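Long-range contacts in glutathione reductase (Bartonella henselae, PDB 3O0H), which probably catalyses the NADPH-dependent reduction of glutathione disulfide to glutathione, using bound FAD and a redox-active disulfide: residues L29-S34 against L159-A164; R51-E56 against H130-R135; E57-G62 against R115-Y120. All blocks are in the same frame, centred on the assembly; numbering follows the deposited sequence.

Contact 1 of 3, residues L29-S34 against L159-A164; sequences LFVIGS and LIATGA. With FAD (flavin-adenine dinucleotide), chain H.
I32 and T162 pack against each other and together lie under one face of the FAD adenine, while E57 covers the opposite face. I32 CG2 sits beneath the rim at FAD C6A (3.6 Å), and T162 CG2 lies below FAD N7A at 3.4 Å. The two methyls are squeezed together, with I32 CG2 only 3.4 Å from T162 CG2, tighter than usual for carbons. Holding OG1 between its backbone N and carbonyl carbon (chi1 53°), T162 turns its hydroxyl to N289 O and leaves the methyl for the purine. Beta-branched residues suit this place, since each carries a methyl on CB, close to its own main chain, where it can meet the purine.

Behind this platform, strand 27-32, the middle strand of the Rossmann-type FAD-binding sheet, runs parallel to its neighbour 158-160. L159 N donates to F30 O, I32 N donates almost straight to L159 O (2.8 Å, 175°), and A161 N reaches I32 O in the carbonyl plane, though bent at 137°. On the face away from adenine, V31 CG1 meets L159 CD2 at 4.0 Å side by side, under helix 36-47. G33, probably the first glycine of the GxGxxG motif, has a positive phi, which glycine adopts readily, and its bare CA lies 3.2 Å from FAD O4B. G163 likewise brings its CA to 3.3 Å from FAD O3P. Backbone hydrogen bonds therefore fix the strand ends, apolar methyls hold the adenine by dispersion, and glycines let the main chain come right up to ribose and pyrophosphate.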
# COMPACT_ATOMS: atom_id res chain seq x y z
N LEU B 29 -40.02 -9.16 -4.65
CA LEU B 29 -39.24 -8.05 -4.18
C LEU B 29 -39.11 -7.00 -5.27
O LEU B 29 -38.74 -7.31 -6.43
CB LEU B 29 -37.84 -8.52 -3.81
CG LEU B 29 -36.85 -7.44 -3.37
CD1 LEU B 29 -37.29 -6.82 -2.05
CD2 LEU B 29 -35.46 -8.06 -3.25
N PHE B 30 -39.37 -5.76 -4.88
CA PHE B 30 -39.17 -4.57 -5.72
C PHE B 30 -38.15 -3.70 -5.02
O PHE B 30 -38.38 -3.22 -3.89
CB PHE B 30 -40.47 -3.78 -5.91
CG PHE B 30 -40.43 -2.74 -6.99
CD1 PHE B 30 -39.73 -1.56 -6.81
CD2 PHE B 30 -41.12 -2.93 -8.19
CE1 PHE B 30 -39.73 -0.54 -7.79
CE2 PHE B 30 -41.11 -1.98 -9.17
CZ PHE B 30 -40.41 -0.75 -8.97
N VAL B 31 -37.07 -3.41 -5.74
CA VAL B 31 -35.98 -2.59 -5.19
C VAL B 31 -36.04 -1.21 -5.83
O VAL B 31 -36.06 -1.10 -7.06
CB VAL B 31 -34.63 -3.25 -5.41
CG1 VAL B 31 -33.46 -2.37 -4.83
CG2 VAL B 31 -34.63 -4.65 -4.78
N ILE B 32 -36.03 -0.17 -4.99
CA ILE B 32 -36.06 1.22 -5.47
C ILE B 32 -34.67 1.79 -5.43
O ILE B 32 -34.17 2.11 -4.37
CB ILE B 32 -37.03 2.13 -4.65
CG1 ILE B 32 -38.41 1.48 -4.54
CG2 ILE B 32 -37.16 3.55 -5.32
CD1 ILE B 32 -39.43 2.18 -3.50
N GLY B 33 -34.04 1.88 -6.61
CA GLY B 33 -32.70 2.45 -6.78
C GLY B 33 -31.68 1.33 -7.02
O GLY B 33 -31.64 0.36 -6.31
N SER B 34 -30.90 1.46 -8.09
CA SER B 34 -29.92 0.48 -8.49
C SER B 34 -28.51 0.98 -8.21
O SER B 34 -27.65 0.86 -9.06
CB SER B 34 -30.09 0.13 -9.96
OG SER B 34 -29.38 -1.06 -10.29
N LEU B 159 -37.70 -2.84 -1.08
CA LEU B 159 -36.42 -2.36 -0.57
C LEU B 159 -36.16 -0.93 -1.05
O LEU B 159 -36.09 -0.68 -2.25
CB LEU B 159 -35.25 -3.26 -1.03
CG LEU B 159 -33.87 -2.81 -0.55
CD1 LEU B 159 -33.83 -2.80 1.03
CD2 LEU B 159 -32.76 -3.69 -1.13
N ILE B 160 -36.03 -0.03 -0.10
CA ILE B 160 -35.74 1.37 -0.37
C ILE B 160 -34.21 1.49 -0.39
O ILE B 160 -33.55 1.28 0.62
CB ILE B 160 -36.29 2.31 0.71
CG1 ILE B 160 -37.81 2.12 0.88
CG2 ILE B 160 -35.90 3.78 0.37
CD1 ILE B 160 -38.37 2.63 2.31
N ALA B 161 -33.69 1.83 -1.56
CA ALA B 161 -32.23 1.95 -1.79
C ALA B 161 -31.93 3.22 -2.66
O ALA B 161 -31.15 3.18 -3.63
CB ALA B 161 -31.67 0.65 -2.44
N THR B 162 -32.53 4.34 -2.28
CA THR B 162 -32.54 5.55 -3.08
C THR B 162 -31.38 6.51 -2.86
O THR B 162 -31.28 7.55 -3.55
CB THR B 162 -33.88 6.32 -2.87
OG1 THR B 162 -34.08 6.53 -1.48
CG2 THR B 162 -35.03 5.47 -3.42
N GLY B 163 -30.49 6.14 -1.97
CA GLY B 163 -29.25 6.91 -1.75
C GLY B 163 -29.49 8.24 -1.08
O GLY B 163 -30.41 8.39 -0.23
N ALA B 164 -28.62 9.20 -1.43
CA ALA B 164 -28.61 10.51 -0.89
C ALA B 164 -28.68 11.54 -2.07
O ALA B 164 -28.63 11.16 -3.29
CB ALA B 164 -27.34 10.73 -0.02
PA FAD H . -26.69 5.23 -4.55
O1A FAD H . -26.61 6.72 -4.53
O2A FAD H . -25.45 4.54 -5.05
O5B FAD H . -27.94 4.70 -5.39
C5B FAD H . -29.24 5.25 -5.32
C4B FAD H . -29.84 5.07 -6.70
O4B FAD H . -31.25 5.25 -6.67
C3B FAD H . -29.30 6.04 -7.74
O3B FAD H . -28.84 5.33 -8.89
C2B FAD H . -30.49 6.93 -8.08
O2B FAD H . -30.46 7.30 -9.44
C1B FAD H . -31.66 6.05 -7.83
N9A FAD H . -32.94 6.59 -7.33
C8A FAD H . -33.13 7.43 -6.27
N7A FAD H . -34.45 7.56 -6.07
C5A FAD H . -35.09 6.78 -7.01
C6A FAD H . -36.40 6.47 -7.22
N6A FAD H . -37.40 6.99 -6.50
N1A FAD H . -36.72 5.61 -8.25
C2A FAD H . -35.72 5.04 -9.00
N3A FAD H . -34.41 5.32 -8.76
C4A FAD H . -34.13 6.15 -7.75
N1 FAD H . -18.08 6.37 -1.02
C2 FAD H . -16.97 5.59 -0.75
O2 FAD H . -17.04 4.54 -0.06
N3 FAD H . -15.78 5.95 -1.23
C4 FAD H . -15.60 7.07 -2.04
O4 FAD H . -14.46 7.28 -2.47
C4X FAD H . -16.71 7.86 -2.32
N5 FAD H . -16.61 8.97 -3.12
C5X FAD H . -17.77 9.69 -3.41
C6 FAD H . -17.64 10.82 -4.20
C7 FAD H . -18.76 11.58 -4.53
C7M FAD H . -18.57 12.79 -5.42
C8 FAD H . -20.00 11.21 -4.06
C8M FAD H . -21.23 12.04 -4.37
C9 FAD H . -20.13 10.10 -3.24
C9A FAD H . -19.00 9.34 -2.90
N10 FAD H . -19.08 8.22 -2.09
C10 FAD H . -17.96 7.48 -1.83
C1' FAD H . -20.36 7.76 -1.50
C2' FAD H . -21.04 6.66 -2.27
O2' FAD H . -21.33 7.13 -3.57
C3' FAD H . -22.31 6.30 -1.54
O3' FAD H . -22.12 6.08 -0.15
C4' FAD H . -22.99 5.13 -2.22
O4' FAD H . -23.20 5.46 -3.59
C5' FAD H . -24.33 4.83 -1.57
O5' FAD H . -24.94 3.67 -2.18
P FAD H . -26.55 3.63 -2.16
O1P FAD H . -27.02 2.29 -2.68
O2P FAD H . -27.05 3.97 -0.78
O3P FAD H . -27.09 4.82 -3.05

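Contact 2 of 3, residues R51-E56 against H130-R135; sequences RVAIAE and HIYESR. With FAD (flavin-adenine dinucleotide), chain H.
In the Rossmann-type FAD-binding fold, strand 52-55 pairs with strand 130-132 at the sheet's border within the chain and ends at E56, the acidic residue that holds the adenosine ribose. The pairing is parallel: H130 N donates to V52 O, I54 N to H130 O, Y132 N to I54 O (2.8 Å, 168°) and E56 N to Y132 O (3.0 Å). This last bond fixes the backbone of E56 just where its side chain is needed. Its CG stands anti to the backbone N and the chain then bends at chi2 (47°), setting the carboxylate before the ribose diol: FAD O3B donates to E56 OE1 at 2.7 Å and FAD O2B to E56 OE2 at 2.6 Å. The same two oxygens also accept the amides of S34 and Y58, making four donors, which probably favour the charged form.

Small A53 lets Y132 lie close, its CB at the ring edge 3.6 Å from Y132 CE2, while H130 CD2 sits over the centre of one ring face. On the other side of the sheet, I54 CG2 packs beside I131 CG1 at 3.9 Å, below helix 102-126. Beyond the strand, R135, extended from CG to NE, passes the exocyclic amino end of the adenine, and FAD N6A lies over one face of its guanidinium, 3.4 Å from R135 NH1, which is also salt-bridged to E57.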
# COMPACT_ATOMS: atom_id res chain seq x y z
N ARG B 51 -38.64 -13.60 -7.74
CA ARG B 51 -39.05 -12.71 -8.82
C ARG B 51 -38.84 -11.28 -8.34
O ARG B 51 -39.45 -10.83 -7.39
CB ARG B 51 -40.51 -12.97 -9.19
CG ARG B 51 -40.80 -14.45 -9.44
CD ARG B 51 -42.29 -14.77 -9.64
NE ARG B 51 -43.10 -14.24 -8.54
CZ ARG B 51 -44.05 -13.31 -8.66
NH1 ARG B 51 -44.38 -12.84 -9.87
NH2 ARG B 51 -44.71 -12.88 -7.58
N VAL B 52 -37.90 -10.58 -8.96
CA VAL B 52 -37.41 -9.30 -8.43
C VAL B 52 -37.48 -8.26 -9.54
O VAL B 52 -37.25 -8.59 -10.72
CB VAL B 52 -35.94 -9.45 -7.95
CG1 VAL B 52 -35.40 -8.12 -7.40
CG2 VAL B 52 -35.77 -10.60 -6.95
N ALA B 53 -37.80 -7.04 -9.19
CA ALA B 53 -37.75 -5.89 -10.09
C ALA B 53 -36.91 -4.83 -9.43
O ALA B 53 -36.82 -4.78 -8.20
CB ALA B 53 -39.18 -5.33 -10.36
N ILE B 54 -36.27 -3.99 -10.24
CA ILE B 54 -35.51 -2.86 -9.72
C ILE B 54 -35.85 -1.64 -10.59
O ILE B 54 -35.94 -1.75 -11.83
CB ILE B 54 -33.99 -3.14 -9.69
CG1 ILE B 54 -33.22 -2.03 -8.92
CG2 ILE B 54 -33.44 -3.40 -11.15
CD1 ILE B 54 -31.80 -2.46 -8.43
N ALA B 55 -36.06 -0.50 -9.92
CA ALA B 55 -36.31 0.76 -10.61
C ALA B 55 -35.07 1.59 -10.48
O ALA B 55 -34.54 1.74 -9.37
CB ALA B 55 -37.55 1.49 -10.03
N GLU B 56 -34.65 2.16 -11.61
CA GLU B 56 -33.54 3.13 -11.67
C GLU B 56 -33.92 4.31 -12.54
O GLU B 56 -34.18 4.16 -13.76
CB GLU B 56 -32.28 2.47 -12.23
CG GLU B 56 -31.08 3.40 -12.33
CD GLU B 56 -30.84 4.23 -11.07
OE1 GLU B 56 -30.58 3.64 -9.99
OE2 GLU B 56 -30.88 5.45 -11.20
N HIS B 130 -35.98 -7.84 -13.38
CA HIS B 130 -36.52 -6.93 -14.39
C HIS B 130 -36.18 -5.48 -14.05
O HIS B 130 -36.50 -5.03 -12.95
CB HIS B 130 -38.01 -7.05 -14.58
CG HIS B 130 -38.49 -6.26 -15.76
ND1 HIS B 130 -38.38 -6.71 -17.06
CD2 HIS B 130 -39.01 -5.01 -15.86
CE1 HIS B 130 -38.83 -5.79 -17.90
NE2 HIS B 130 -39.21 -4.74 -17.19
N ILE B 131 -35.52 -4.77 -14.98
CA ILE B 131 -35.07 -3.39 -14.80
C ILE B 131 -36.12 -2.45 -15.37
O ILE B 131 -36.40 -2.48 -16.58
CB ILE B 131 -33.72 -3.11 -15.51
CG1 ILE B 131 -32.58 -3.93 -14.89
CG2 ILE B 131 -33.33 -1.63 -15.41
CD1 ILE B 131 -31.30 -3.91 -15.70
N TYR B 132 -36.72 -1.63 -14.50
CA TYR B 132 -37.62 -0.57 -14.93
C TYR B 132 -36.84 0.74 -14.98
O TYR B 132 -36.38 1.25 -13.93
CB TYR B 132 -38.79 -0.45 -13.94
CG TYR B 132 -39.77 -1.60 -14.01
CD1 TYR B 132 -40.61 -1.77 -15.11
CD2 TYR B 132 -39.88 -2.51 -12.96
CE1 TYR B 132 -41.53 -2.82 -15.16
CE2 TYR B 132 -40.81 -3.57 -13.00
CZ TYR B 132 -41.62 -3.73 -14.11
OH TYR B 132 -42.52 -4.80 -14.17
N GLU B 133 -36.71 1.31 -16.17
CA GLU B 133 -35.92 2.54 -16.34
C GLU B 133 -36.84 3.76 -16.09
O GLU B 133 -37.27 4.48 -17.01
CB GLU B 133 -35.27 2.55 -17.72
CG GLU B 133 -34.26 1.37 -17.89
CD GLU B 133 -33.51 1.46 -19.20
OE1 GLU B 133 -34.13 1.81 -20.21
OE2 GLU B 133 -32.29 1.23 -19.22
N SER B 134 -37.15 3.95 -14.82
CA SER B 134 -38.06 5.00 -14.37
C SER B 134 -37.87 5.21 -12.89
O SER B 134 -37.45 4.32 -12.17
CB SER B 134 -39.50 4.56 -14.63
OG SER B 134 -40.45 5.54 -14.26
N ARG B 135 -38.17 6.42 -12.45
CA ARG B 135 -38.36 6.66 -11.04
C ARG B 135 -39.56 5.82 -10.64
O ARG B 135 -40.51 5.67 -11.41
CB ARG B 135 -38.65 8.15 -10.82
CG ARG B 135 -39.00 8.56 -9.37
CD ARG B 135 -39.09 10.08 -9.26
NE ARG B 135 -39.30 10.52 -7.88
CZ ARG B 135 -38.33 10.62 -6.96
NH1 ARG B 135 -37.06 10.29 -7.25
NH2 ARG B 135 -38.63 11.01 -5.74
PA FAD H . -26.69 5.23 -4.55
O1A FAD H . -26.61 6.72 -4.53
O2A FAD H . -25.45 4.54 -5.05
O5B FAD H . -27.94 4.70 -5.39
C5B FAD H . -29.24 5.25 -5.32
C4B FAD H . -29.84 5.07 -6.70
O4B FAD H . -31.25 5.25 -6.67
C3B FAD H . -29.30 6.04 -7.74
O3B FAD H . -28.84 5.33 -8.89
C2B FAD H . -30.49 6.93 -8.08
O2B FAD H . -30.46 7.30 -9.44
C1B FAD H . -31.66 6.05 -7.83
N9A FAD H . -32.94 6.59 -7.33
C8A FAD H . -33.13 7.43 -6.27
N7A FAD H . -34.45 7.56 -6.07
C5A FAD H . -35.09 6.78 -7.01
C6A FAD H . -36.40 6.47 -7.22
N6A FAD H . -37.40 6.99 -6.50
N1A FAD H . -36.72 5.61 -8.25
C2A FAD H . -35.72 5.04 -9.00
N3A FAD H . -34.41 5.32 -8.76
C4A FAD H . -34.13 6.15 -7.75
N1 FAD H . -18.08 6.37 -1.02
C2 FAD H . -16.97 5.59 -0.75
O2 FAD H . -17.04 4.54 -0.06
N3 FAD H . -15.78 5.95 -1.23
C4 FAD H . -15.60 7.07 -2.04
O4 FAD H . -14.46 7.28 -2.47
C4X FAD H . -16.71 7.86 -2.32
N5 FAD H . -16.61 8.97 -3.12
C5X FAD H . -17.77 9.69 -3.41
C6 FAD H . -17.64 10.82 -4.20
C7 FAD H . -18.76 11.58 -4.53
C7M FAD H . -18.57 12.79 -5.42
C8 FAD H . -20.00 11.21 -4.06
C8M FAD H . -21.23 12.04 -4.37
C9 FAD H . -20.13 10.10 -3.24
C9A FAD H . -19.00 9.34 -2.90
N10 FAD H . -19.08 8.22 -2.09
C10 FAD H . -17.96 7.48 -1.83
C1' FAD H . -20.36 7.76 -1.50
C2' FAD H . -21.04 6.66 -2.27
O2' FAD H . -21.33 7.13 -3.57
C3' FAD H . -22.31 6.30 -1.54
O3' FAD H . -22.12 6.08 -0.15
C4' FAD H . -22.99 5.13 -2.22
O4' FAD H . -23.20 5.46 -3.59
C5' FAD H . -24.33 4.83 -1.57
O5' FAD H . -24.94 3.67 -2.18
P FAD H . -26.55 3.63 -2.16
O1P FAD H . -27.02 2.29 -2.68
O2P FAD H . -27.05 3.97 -0.78
O3P FAD H . -27.09 4.82 -3.05

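Contact 3 of 3, residues E57-G62 against R115-Y120; sequences EYRIGG and RLEGLY. With FAD (flavin-adenine dinucleotide), chain H.
R59 sets out with CG anti to its carbonyl carbon (chi1 -65°) and then kinks at chi3 (72°), whereas E117 runs nearly straight, CG opposite its backbone N and the chain extended to the carboxylate. The two side chains meet at about a right angle. R59 grips side-on with two nitrogens: NH2 donates to E117 OE1 at 2.8 Å and NE to E117 OE2 at 3.2 Å. Both oxygens lie in the guanidinium plane, yet both are approached from above the carboxylate plane, since the planes are 47° apart. A water accepting from I60 N at 2.7 Å donates to E117 OE2, tying that oxygen to the loop backbone as well.

Within the FAD-binding domain, this salt bridge joins the loop after strand 52-55 to helix 102-126. The loop leads into helix 62-67, which carries C64 of the C64-C69 disulfide, probably the redox pair of this family. Apolar I60 fits the buried side, its CG2 3.9 Å from Y120 CB. I60 O, however, is buried without a polar partner, facing E117 CG at 3.5 Å. Glycine suits position 61 because phi there is positive, which glycine adopts readily, and G62 places its CA 3.3 Å from FAD O3B.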
# COMPACT_ATOMS: atom_id res chain seq x y z
N GLU B 57 -33.98 5.49 -11.94
CA GLU B 57 -34.42 6.68 -12.65
C GLU B 57 -33.33 7.34 -13.49
O GLU B 57 -33.64 8.18 -14.35
CB GLU B 57 -35.02 7.72 -11.68
CG GLU B 57 -34.01 8.32 -10.67
CD GLU B 57 -34.62 9.25 -9.64
OE1 GLU B 57 -35.82 9.57 -9.68
OE2 GLU B 57 -33.85 9.74 -8.81
N TYR B 58 -32.07 7.01 -13.21
CA TYR B 58 -30.96 7.60 -13.88
C TYR B 58 -30.12 6.53 -14.55
O TYR B 58 -30.46 6.08 -15.66
CB TYR B 58 -30.15 8.53 -12.93
CG TYR B 58 -29.10 9.35 -13.65
CD1 TYR B 58 -27.75 9.30 -13.29
CD2 TYR B 58 -29.47 10.17 -14.73
CE1 TYR B 58 -26.80 10.07 -13.99
CE2 TYR B 58 -28.55 10.91 -15.40
CZ TYR B 58 -27.21 10.85 -15.03
OH TYR B 58 -26.30 11.60 -15.75
N ARG B 59 -29.02 6.12 -13.93
CA ARG B 59 -28.16 5.12 -14.55
C ARG B 59 -27.82 3.95 -13.60
O ARG B 59 -27.53 4.10 -12.39
CB ARG B 59 -26.89 5.77 -15.08
CG ARG B 59 -27.15 6.76 -16.22
CD ARG B 59 -25.87 7.43 -16.62
NE ARG B 59 -24.98 6.53 -17.32
CZ ARG B 59 -23.84 6.89 -17.91
NH1 ARG B 59 -23.40 8.15 -17.86
NH2 ARG B 59 -23.11 5.97 -18.52
N ILE B 60 -27.86 2.78 -14.18
CA ILE B 60 -27.63 1.54 -13.43
C ILE B 60 -26.22 1.54 -12.82
O ILE B 60 -25.23 1.86 -13.50
CB ILE B 60 -27.81 0.31 -14.32
CG1 ILE B 60 -29.27 0.15 -14.78
CG2 ILE B 60 -27.39 -0.94 -13.55
CD1 ILE B 60 -30.20 -0.19 -13.64
N GLY B 61 -26.12 1.24 -11.52
CA GLY B 61 -24.83 1.29 -10.86
C GLY B 61 -24.77 2.30 -9.74
O GLY B 61 -24.09 2.06 -8.75
N GLY B 62 -25.50 3.42 -9.90
CA GLY B 62 -25.68 4.39 -8.83
C GLY B 62 -24.59 5.44 -8.72
O GLY B 62 -23.76 5.60 -9.61
N ARG B 115 -18.80 1.00 -19.30
CA ARG B 115 -18.42 -0.40 -19.19
C ARG B 115 -18.95 -0.99 -17.87
O ARG B 115 -19.63 -2.03 -17.86
CB ARG B 115 -16.91 -0.54 -19.24
CG ARG B 115 -16.39 -1.98 -19.37
CD ARG B 115 -14.86 -2.06 -19.26
NE ARG B 115 -14.36 -1.68 -17.94
CZ ARG B 115 -14.22 -2.52 -16.92
NH1 ARG B 115 -14.54 -3.82 -17.05
NH2 ARG B 115 -13.72 -2.08 -15.79
N LEU B 116 -18.67 -0.29 -16.78
CA LEU B 116 -19.13 -0.71 -15.45
C LEU B 116 -20.66 -0.79 -15.36
O LEU B 116 -21.23 -1.79 -14.91
CB LEU B 116 -18.61 0.27 -14.40
CG LEU B 116 -17.10 0.22 -14.21
CD1 LEU B 116 -16.72 1.23 -13.11
CD2 LEU B 116 -16.58 -1.20 -13.85
N GLU B 117 -21.32 0.28 -15.82
CA GLU B 117 -22.78 0.31 -15.97
C GLU B 117 -23.31 -0.92 -16.71
O GLU B 117 -24.24 -1.57 -16.24
CB GLU B 117 -23.19 1.60 -16.71
CG GLU B 117 -24.70 1.75 -16.99
CD GLU B 117 -24.97 2.97 -17.86
OE1 GLU B 117 -24.09 3.30 -18.67
OE2 GLU B 117 -26.03 3.58 -17.77
N GLY B 118 -22.74 -1.23 -17.86
CA GLY B 118 -23.18 -2.42 -18.61
C GLY B 118 -23.04 -3.71 -17.82
O GLY B 118 -23.92 -4.60 -17.89
N LEU B 119 -21.93 -3.81 -17.07
CA LEU B 119 -21.66 -5.00 -16.28
C LEU B 119 -22.62 -5.14 -15.10
O LEU B 119 -23.06 -6.24 -14.80
CB LEU B 119 -20.20 -5.04 -15.77
CG LEU B 119 -19.06 -5.28 -16.79
CD1 LEU B 119 -17.66 -4.98 -16.14
CD2 LEU B 119 -19.08 -6.69 -17.41
N TYR B 120 -22.93 -4.04 -14.43
CA TYR B 120 -24.00 -4.06 -13.43
C TYR B 120 -25.36 -4.46 -13.99
O TYR B 120 -26.08 -5.31 -13.42
CB TYR B 120 -24.10 -2.76 -12.67
CG TYR B 120 -23.00 -2.61 -11.65
CD1 TYR B 120 -21.91 -1.80 -11.88
CD2 TYR B 120 -23.05 -3.30 -10.43
CE1 TYR B 120 -20.88 -1.66 -10.93
CE2 TYR B 120 -22.01 -3.18 -9.47
CZ TYR B 120 -20.93 -2.35 -9.75
OH TYR B 120 -19.89 -2.20 -8.82
PA FAD H . -26.69 5.23 -4.55
O1A FAD H . -26.61 6.72 -4.53
O2A FAD H . -25.45 4.54 -5.05
O5B FAD H . -27.94 4.70 -5.39
C5B FAD H . -29.24 5.25 -5.32
C4B FAD H . -29.84 5.07 -6.70
O4B FAD H . -31.25 5.25 -6.67
C3B FAD H . -29.30 6.04 -7.74
O3B FAD H . -28.84 5.33 -8.89
C2B FAD H . -30.49 6.93 -8.08
O2B FAD H . -30.46 7.30 -9.44
C1B FAD H . -31.66 6.05 -7.83
N9A FAD H . -32.94 6.59 -7.33
C8A FAD H . -33.13 7.43 -6.27
N7A FAD H . -34.45 7.56 -6.07
C5A FAD H . -35.09 6.78 -7.01
C6A FAD H . -36.40 6.47 -7.22
N6A FAD H . -37.40 6.99 -6.50
N1A FAD H . -36.72 5.61 -8.25
C2A FAD H . -35.72 5.04 -9.00
N3A FAD H . -34.41 5.32 -8.76
C4A FAD H . -34.13 6.15 -7.75
N1 FAD H . -18.08 6.37 -1.02
C2 FAD H . -16.97 5.59 -0.75
O2 FAD H . -17.04 4.54 -0.06
N3 FAD H . -15.78 5.95 -1.23
C4 FAD H . -15.60 7.07 -2.04
O4 FAD H . -14.46 7.28 -2.47
C4X FAD H . -16.71 7.86 -2.32
N5 FAD H . -16.61 8.97 -3.12
C5X FAD H . -17.77 9.69 -3.41
C6 FAD H . -17.64 10.82 -4.20
C7 FAD H . -18.76 11.58 -4.53
C7M FAD H . -18.57 12.79 -5.42
C8 FAD H . -20.00 11.21 -4.06
C8M FAD H . -21.23 12.04 -4.37
C9 FAD H . -20.13 10.10 -3.24
C9A FAD H . -19.00 9.34 -2.90
N10 FAD H . -19.08 8.22 -2.09
C10 FAD H . -17.96 7.48 -1.83
C1' FAD H . -20.36 7.76 -1.50
C2' FAD H . -21.04 6.66 -2.27
O2' FAD H . -21.33 7.13 -3.57
C3' FAD H . -22.31 6.30 -1.54
O3' FAD H . -22.12 6.08 -0.15
C4' FAD H . -22.99 5.13 -2.22
O4' FAD H . -23.20 5.46 -3.59
C5' FAD H . -24.33 4.83 -1.57
O5' FAD H . -24.94 3.67 -2.18
P FAD H . -26.55 3.63 -2.16
O1P FAD H . -27.02 2.29 -2.68
O2P FAD H . -27.05 3.97 -0.78
O3P FAD H . -27.09 4.82 -3.05
O HOH W 1 -28.08 2.43 -16.89

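The three contacts gather on one side of the chain's centre, around the adenosine half of FAD. Contacts 1 and 2, with centres 9 Å apart, belong to one parallel sheet, in which 130-132, 52-55, 27-32 and 158-160 follow one another, so that their inner strands lie side by side. The centre of contact 3 lies about 12 Å from that of contact 2 and about 14 Å from that of contact 1, where helix 102-126 covers the loop leaving strand 52-55; that helix then leads to strand 130-132. Along the chain the pairs enclose one another: 57-62 with 115-120 innermost, then 51-56 with 130-135, then 29-34 with 159-164. Residues far apart in sequence thus build one continuous cofactor site.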